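Side-chain contacts in hypothetical protein yppE (Bacillus subtilis, PDB 2IM8), which is of unknown function but folds as an all-helical bundle representing a bacterial family of uncharacterised proteins: residues A[72-77]-A[107-112]; A[11-16]-A[48-53]. All coordinates share one frame; numbering follows the deposited sequence.

Contact 1 (A[72-77]-A[107-112]); sequences KEQIEA and LYTLHA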
loop_
_atom_site.group_PDB
_atom_site.type_symbol
_atom_site.label_atom_id
_atom_site.label_comp_id
_atom_site.label_asym_id
_atom_site.label_seq_id
_atom_site.Cartn_x
_atom_site.Cartn_y
_atom_site.Cartn_z
ATOM N N LYS A 72 -5.746 2.930 -14.528
ATOM C CA LYS A 72 -4.783 1.828 -14.543
ATOM C C LYS A 72 -3.343 2.133 -14.107
ATOM O O LYS A 72 -2.801 1.462 -13.221
ATOM C CB LYS A 72 -4.759 1.194 -15.941
ATOM C CG LYS A 72 -4.096 -0.179 -15.991
ATOM C CD LYS A 72 -3.834 -0.636 -17.424
ATOM C CE LYS A 72 -2.700 0.162 -18.071
ATOM N NZ LYS A 72 -2.286 -0.415 -19.387
ATOM N N GLU A 73 -2.712 3.121 -14.737
ATOM C CA GLU A 73 -1.329 3.458 -14.405
ATOM C C GLU A 73 -1.144 3.729 -12.919
ATOM O O GLU A 73 -0.133 3.363 -12.323
ATOM C CB GLU A 73 -0.870 4.684 -15.199
ATOM C CG GLU A 73 -0.919 4.502 -16.698
ATOM C CD GLU A 73 -2.295 4.751 -17.285
ATOM O OE1 GLU A 73 -3.267 4.945 -16.514
ATOM O OE2 GLU A 73 -2.398 4.749 -18.527
ATOM N N GLN A 74 -2.132 4.388 -12.334
ATOM C CA GLN A 74 -2.115 4.733 -10.923
ATOM C C GLN A 74 -2.109 3.448 -10.091
ATOM O O GLN A 74 -1.311 3.298 -9.167
ATOM C CB GLN A 74 -3.352 5.581 -10.637
ATOM C CG GLN A 74 -3.530 6.124 -9.250
ATOM C CD GLN A 74 -4.727 7.057 -9.206
ATOM O OE1 GLN A 74 -5.732 6.820 -9.885
ATOM N NE2 GLN A 74 -4.631 8.118 -8.416
ATOM N N ILE A 75 -2.984 2.516 -10.443
ATOM C CA ILE A 75 -3.066 1.254 -9.719
ATOM C C ILE A 75 -1.755 0.490 -9.838
ATOM O O ILE A 75 -1.199 0.042 -8.837
ATOM C CB ILE A 75 -4.220 0.370 -10.248
ATOM C CG1 ILE A 75 -5.568 1.035 -9.940
ATOM C CG2 ILE A 75 -4.167 -1.010 -9.590
ATOM C CD1 ILE A 75 -5.799 1.273 -8.456
ATOM N N GLU A 76 -1.258 0.364 -11.063
ATOM C CA GLU A 76 -0.011 -0.358 -11.323
ATOM C C GLU A 76 1.218 0.174 -10.573
ATOM O O GLU A 76 2.103 -0.599 -10.201
ATOM C CB GLU A 76 0.265 -0.376 -12.833
ATOM C CG GLU A 76 -0.805 -1.103 -13.642
ATOM C CD GLU A 76 -0.533 -1.082 -15.144
ATOM O OE1 GLU A 76 -0.318 0.016 -15.704
ATOM O OE2 GLU A 76 -0.543 -2.167 -15.763
ATOM N N ALA A 77 1.267 1.480 -10.331
ATOM C CA ALA A 77 2.405 2.087 -9.638
ATOM C C ALA A 77 2.522 1.771 -8.138
ATOM O O ALA A 77 3.608 1.876 -7.561
ATOM C CB ALA A 77 2.373 3.597 -9.833
ATOM N N LEU A 107 -0.657 6.024 -0.253
ATOM C CA LEU A 107 -1.845 6.367 0.511
ATOM C C LEU A 107 -2.928 7.037 -0.329
ATOM O O LEU A 107 -4.097 6.689 -0.199
ATOM C CB LEU A 107 -1.472 7.257 1.706
ATOM C CG LEU A 107 -0.785 6.511 2.865
ATOM C CD1 LEU A 107 -0.327 7.497 3.923
ATOM C CD2 LEU A 107 -1.754 5.477 3.469
ATOM N N TYR A 108 -2.545 7.983 -1.187
ATOM C CA TYR A 108 -3.541 8.668 -2.011
ATOM C C TYR A 108 -4.251 7.716 -2.957
ATOM O O TYR A 108 -5.476 7.749 -3.081
ATOM C CB TYR A 108 -2.929 9.814 -2.827
ATOM C CG TYR A 108 -3.942 10.372 -3.801
ATOM C CD1 TYR A 108 -5.082 11.024 -3.342
ATOM C CD2 TYR A 108 -3.825 10.142 -5.169
ATOM C CE1 TYR A 108 -6.089 11.423 -4.209
ATOM C CE2 TYR A 108 -4.829 10.540 -6.056
ATOM C CZ TYR A 108 -5.959 11.175 -5.566
ATOM O OH TYR A 108 -6.984 11.522 -6.416
ATOM N N THR A 109 -3.493 6.868 -3.644
ATOM C CA THR A 109 -4.132 5.933 -4.554
ATOM C C THR A 109 -5.058 5.009 -3.770
ATOM O O THR A 109 -6.164 4.710 -4.223
ATOM C CB THR A 109 -3.098 5.099 -5.339
ATOM O OG1 THR A 109 -2.291 5.976 -6.133
ATOM C CG2 THR A 109 -3.806 4.085 -6.258
ATOM N N LEU A 110 -4.622 4.577 -2.585
ATOM C CA LEU A 110 -5.444 3.699 -1.758
ATOM C C LEU A 110 -6.742 4.416 -1.373
ATOM O O LEU A 110 -7.829 3.848 -1.450
ATOM C CB LEU A 110 -4.679 3.266 -0.497
ATOM C CG LEU A 110 -3.518 2.296 -0.777
ATOM C CD1 LEU A 110 -2.739 1.988 0.499
ATOM C CD2 LEU A 110 -4.088 1.025 -1.404
ATOM N N HIS A 111 -6.626 5.668 -0.958
ATOM C CA HIS A 111 -7.804 6.436 -0.595
ATOM C C HIS A 111 -8.708 6.654 -1.799
ATOM O O HIS A 111 -9.926 6.645 -1.657
ATOM C CB HIS A 111 -7.396 7.772 0.016
ATOM C CG HIS A 111 -6.846 7.640 1.402
ATOM N ND1 HIS A 111 -5.820 8.425 1.880
ATOM C CD2 HIS A 111 -7.171 6.794 2.409
ATOM C CE1 HIS A 111 -5.535 8.067 3.120
ATOM N NE2 HIS A 111 -6.340 7.080 3.465
ATOM N N ALA A 112 -8.114 6.842 -2.977
ATOM C CA ALA A 112 -8.884 7.047 -4.207
ATOM C C ALA A 112 -9.726 5.807 -4.516
ATOM O O ALA A 112 -10.917 5.904 -4.813
ATOM C CB ALA A 112 -7.945 7.337 -5.364
HETATM O O HOH W 1 -0.019 5.192 -7.456
HETATM O O HOH W 2 -6.797 9.986 -8.539
#
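In the four-helix bundle of yppE the last two helices, 72-91 and 96-121, come together at Gln-74 and Thr-109, where water completes the helix-helix seam. The axes of the short segments approach to 9.9 Å at their closest, at an angle of 125°. Gln-74 holds CG anti to the backbone N (chi1 -177°) and runs on fully extended, which carries the chain past Thr-109, CG lying 3.4 Å from Thr-109 OG1. The amide then meets Tyr-108, NE2 coming to 3.4 Å from Tyr-108 CE2, with the amide and ring planes 43° apart. Gln-74 OE1 accepts a hydrogen bond from His-71 N, and NE2 donates to a water, so both ends of the carboxamide are held. Substituting an alanine for Gln-74 would probably uncover part of Thr-109, deprive His-71 N of its bond to OE1 and leave that water with Tyr-108 OH but no longer bridging the helices. Inward of this polar seam, Ile-75 CD1 touches Thr-109 CG2 and its side chain also packs on Trp-54 and Ala-58 of helix 36-64. Two waters bridge the helices: one joins Gln-74 O to Thr-109 OG1, and the other lies 2.9 Å from Gln-74 NE2 and 2.6 Å from Tyr-108 OH.

Contact 2 (A[11-16]-A[48-53]); sequences EQMIEV and DELAAR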
loop_
_atom_site.group_PDB
_atom_site.type_symbol
_atom_site.label_atom_id
_atom_site.label_comp_id
_atom_site.label_asym_id
_atom_site.label_seq_id
_atom_site.Cartn_x
_atom_site.Cartn_y
_atom_site.Cartn_z
ATOM N N GLU A 11 -7.956 -1.149 3.118
ATOM C CA GLU A 11 -7.759 -0.651 4.473
ATOM C C GLU A 11 -6.566 -1.321 5.137
ATOM O O GLU A 11 -5.871 -0.702 5.942
ATOM C CB GLU A 11 -9.029 -0.844 5.311
ATOM C CG GLU A 11 -10.181 0.090 4.908
ATOM C CD GLU A 11 -10.110 1.492 5.537
ATOM O OE1 GLU A 11 -9.000 1.998 5.813
ATOM O OE2 GLU A 11 -11.186 2.100 5.746
ATOM N N GLN A 12 -6.326 -2.582 4.784
ATOM C CA GLN A 12 -5.198 -3.337 5.326
ATOM C C GLN A 12 -3.895 -2.682 4.855
ATOM O O GLN A 12 -2.981 -2.470 5.646
ATOM C CB GLN A 12 -5.253 -4.790 4.836
ATOM C CG GLN A 12 -4.548 -5.789 5.734
ATOM C CD GLN A 12 -4.755 -7.228 5.295
ATOM O OE1 GLN A 12 -5.880 -7.652 4.994
ATOM N NE2 GLN A 12 -3.672 -7.994 5.270
HETATM N N MSE A 13 -3.813 -2.361 3.568
HETATM C CA MSE A 13 -2.614 -1.720 3.026
HETATM C C MSE A 13 -2.401 -0.329 3.622
HETATM O O MSE A 13 -1.270 0.085 3.870
HETATM C CB MSE A 13 -2.699 -1.627 1.502
HETATM C CG MSE A 13 -2.532 -2.983 0.816
HETATM SE SE MSE A 13 -2.821 -2.920 -1.096
HETATM C CE MSE A 13 -1.212 -1.990 -1.611
ATOM N N ILE A 14 -3.488 0.394 3.859
ATOM C CA ILE A 14 -3.377 1.728 4.444
ATOM C C ILE A 14 -2.746 1.601 5.820
ATOM O O ILE A 14 -1.846 2.361 6.184
ATOM C CB ILE A 14 -4.767 2.405 4.567
ATOM C CG1 ILE A 14 -5.294 2.730 3.173
ATOM C CG2 ILE A 14 -4.680 3.688 5.430
ATOM C CD1 ILE A 14 -6.745 3.218 3.165
ATOM N N GLU A 15 -3.210 0.625 6.586
ATOM C CA GLU A 15 -2.670 0.419 7.918
ATOM C C GLU A 15 -1.197 -0.012 7.837
ATOM O O GLU A 15 -0.357 0.479 8.592
ATOM C CB GLU A 15 -3.505 -0.627 8.678
ATOM C CG GLU A 15 -3.067 -0.795 10.132
ATOM C CD GLU A 15 -3.921 -1.785 10.933
ATOM O OE1 GLU A 15 -5.067 -2.084 10.518
ATOM O OE2 GLU A 15 -3.438 -2.250 11.999
ATOM N N VAL A 16 -0.884 -0.925 6.924
ATOM C CA VAL A 16 0.501 -1.377 6.746
ATOM C C VAL A 16 1.381 -0.163 6.462
ATOM O O VAL A 16 2.475 -0.028 7.011
ATOM C CB VAL A 16 0.629 -2.352 5.551
ATOM C CG1 VAL A 16 2.109 -2.554 5.188
ATOM C CG2 VAL A 16 -0.026 -3.675 5.893
ATOM N N ASP A 48 3.603 -8.478 -0.415
ATOM C CA ASP A 48 3.721 -8.640 -1.844
ATOM C C ASP A 48 2.448 -9.341 -2.314
ATOM O O ASP A 48 1.853 -8.949 -3.323
ATOM C CB ASP A 48 4.944 -9.491 -2.180
ATOM C CG ASP A 48 5.079 -9.753 -3.664
ATOM O OD1 ASP A 48 4.375 -10.649 -4.173
ATOM O OD2 ASP A 48 5.880 -9.058 -4.326
ATOM N N GLU A 49 2.030 -10.374 -1.577
ATOM C CA GLU A 49 0.819 -11.122 -1.921
ATOM C C GLU A 49 -0.399 -10.225 -1.816
ATOM O O GLU A 49 -1.269 -10.235 -2.686
ATOM C CB GLU A 49 0.622 -12.317 -0.987
ATOM C CG GLU A 49 1.668 -13.402 -1.108
ATOM C CD GLU A 49 1.437 -14.532 -0.115
ATOM O OE1 GLU A 49 0.341 -15.141 -0.144
ATOM O OE2 GLU A 49 2.349 -14.807 0.697
ATOM N N LEU A 50 -0.463 -9.459 -0.733
ATOM C CA LEU A 50 -1.570 -8.539 -0.509
ATOM C C LEU A 50 -1.672 -7.519 -1.653
ATOM O O LEU A 50 -2.742 -7.329 -2.221
ATOM C CB LEU A 50 -1.373 -7.813 0.825
ATOM C CG LEU A 50 -2.324 -6.676 1.215
ATOM C CD1 LEU A 50 -3.763 -7.129 1.095
ATOM C CD2 LEU A 50 -2.011 -6.234 2.648
ATOM N N ALA A 51 -0.553 -6.880 -1.987
ATOM C CA ALA A 51 -0.518 -5.869 -3.040
ATOM C C ALA A 51 -0.954 -6.408 -4.400
ATOM O O ALA A 51 -1.663 -5.726 -5.139
ATOM C CB ALA A 51 0.888 -5.262 -3.148
ATOM N N ALA A 52 -0.533 -7.628 -4.723
ATOM C CA ALA A 52 -0.878 -8.250 -6.004
ATOM C C ALA A 52 -2.374 -8.532 -6.125
ATOM O O ALA A 52 -2.994 -8.229 -7.146
ATOM C CB ALA A 52 -0.072 -9.549 -6.188
ATOM N N ARG A 53 -2.958 -9.108 -5.078
ATOM C CA ARG A 53 -4.386 -9.420 -5.073
ATOM C C ARG A 53 -5.219 -8.141 -5.103
ATOM O O ARG A 53 -6.285 -8.098 -5.717
ATOM C CB ARG A 53 -4.732 -10.235 -3.826
ATOM C CG ARG A 53 -3.951 -11.537 -3.738
ATOM C CD ARG A 53 -4.087 -12.190 -2.384
ATOM N NE ARG A 53 -3.158 -13.311 -2.258
ATOM C CZ ARG A 53 -2.995 -14.033 -1.154
ATOM N NH1 ARG A 53 -3.702 -13.753 -0.066
ATOM N NH2 ARG A 53 -2.120 -15.035 -1.137
#
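Leu-50 of helix 36-64 reaches over to Met-13 and Gln-12 of helix 3-29, an example of how one branched side chain can serve both the core and the surface of a helical bundle. The segment axes come within 10.7 Å at their closest, inclined at 138°, a separation spanned by side chains alone. On the buried side packing is close: Met-13, present as selenomethionine, and Leu-50 lie alongside one another, pointing opposite ways, and Met-13 CG comes to 3.7 Å from Leu-50 CG and 3.8 Å from Leu-50 CD2. Leu-50 gets there because its CG stands anti to the backbone nitrogen (chi1 173°), projecting the branch at the facing helix. Beyond CG the Met-13 chain is straight through chi2 and then turns at its last torsion (chi3 72°), which brings its methyl CE over Ala-51, 4.2 Å from CB. The small alanine accepts this methyl at a looser distance, while Val-78 and Phe-82 of helix 72-91, Leu-110 of helix 96-121 and Trp-54 farther along helix 36-64 also pack on Met-13 and make it part of the common core.

The outer side is different in kind. Gln-12, an exposed residue, lays its extended chain obliquely across Leu-50, and its amide NE2 lies 3.6 Å from Leu-50 CD2, a van der Waals contact with a methyl. Farther out, Arg-53 NH2 and Glu-49 OE1 form a salt bridge of 2.7 Å within their own helix. The chemistry implies that these two segments are joined by apolar packing and shape, with the length of the Gln-12 chain covering the Leu-50 CD2 methyl and its amide adding only van der Waals contact.

From the N terminus, helix 3-29 leads through the connecting segment 30-35 into helix 36-64, and contact 2 closes this first helical hairpin by pairing 11-16 with 48-53. Only then does the chain enter helix 72-91, and contact 1 closes the second hairpin when 107-112 on helix 96-121 returns to 72-77. The two closures therefore follow in series, neither enclosing nor crossing the other. In space they meet: their centres are about 12 Å apart, and the second hairpin lays Leu-110 CD1 3.8 Å from Met-13 CB and His-111 CD2 3.7 Å from Ile-14 CD1. Helices 3-29 and 96-121 thus join both hairpins into one bundle.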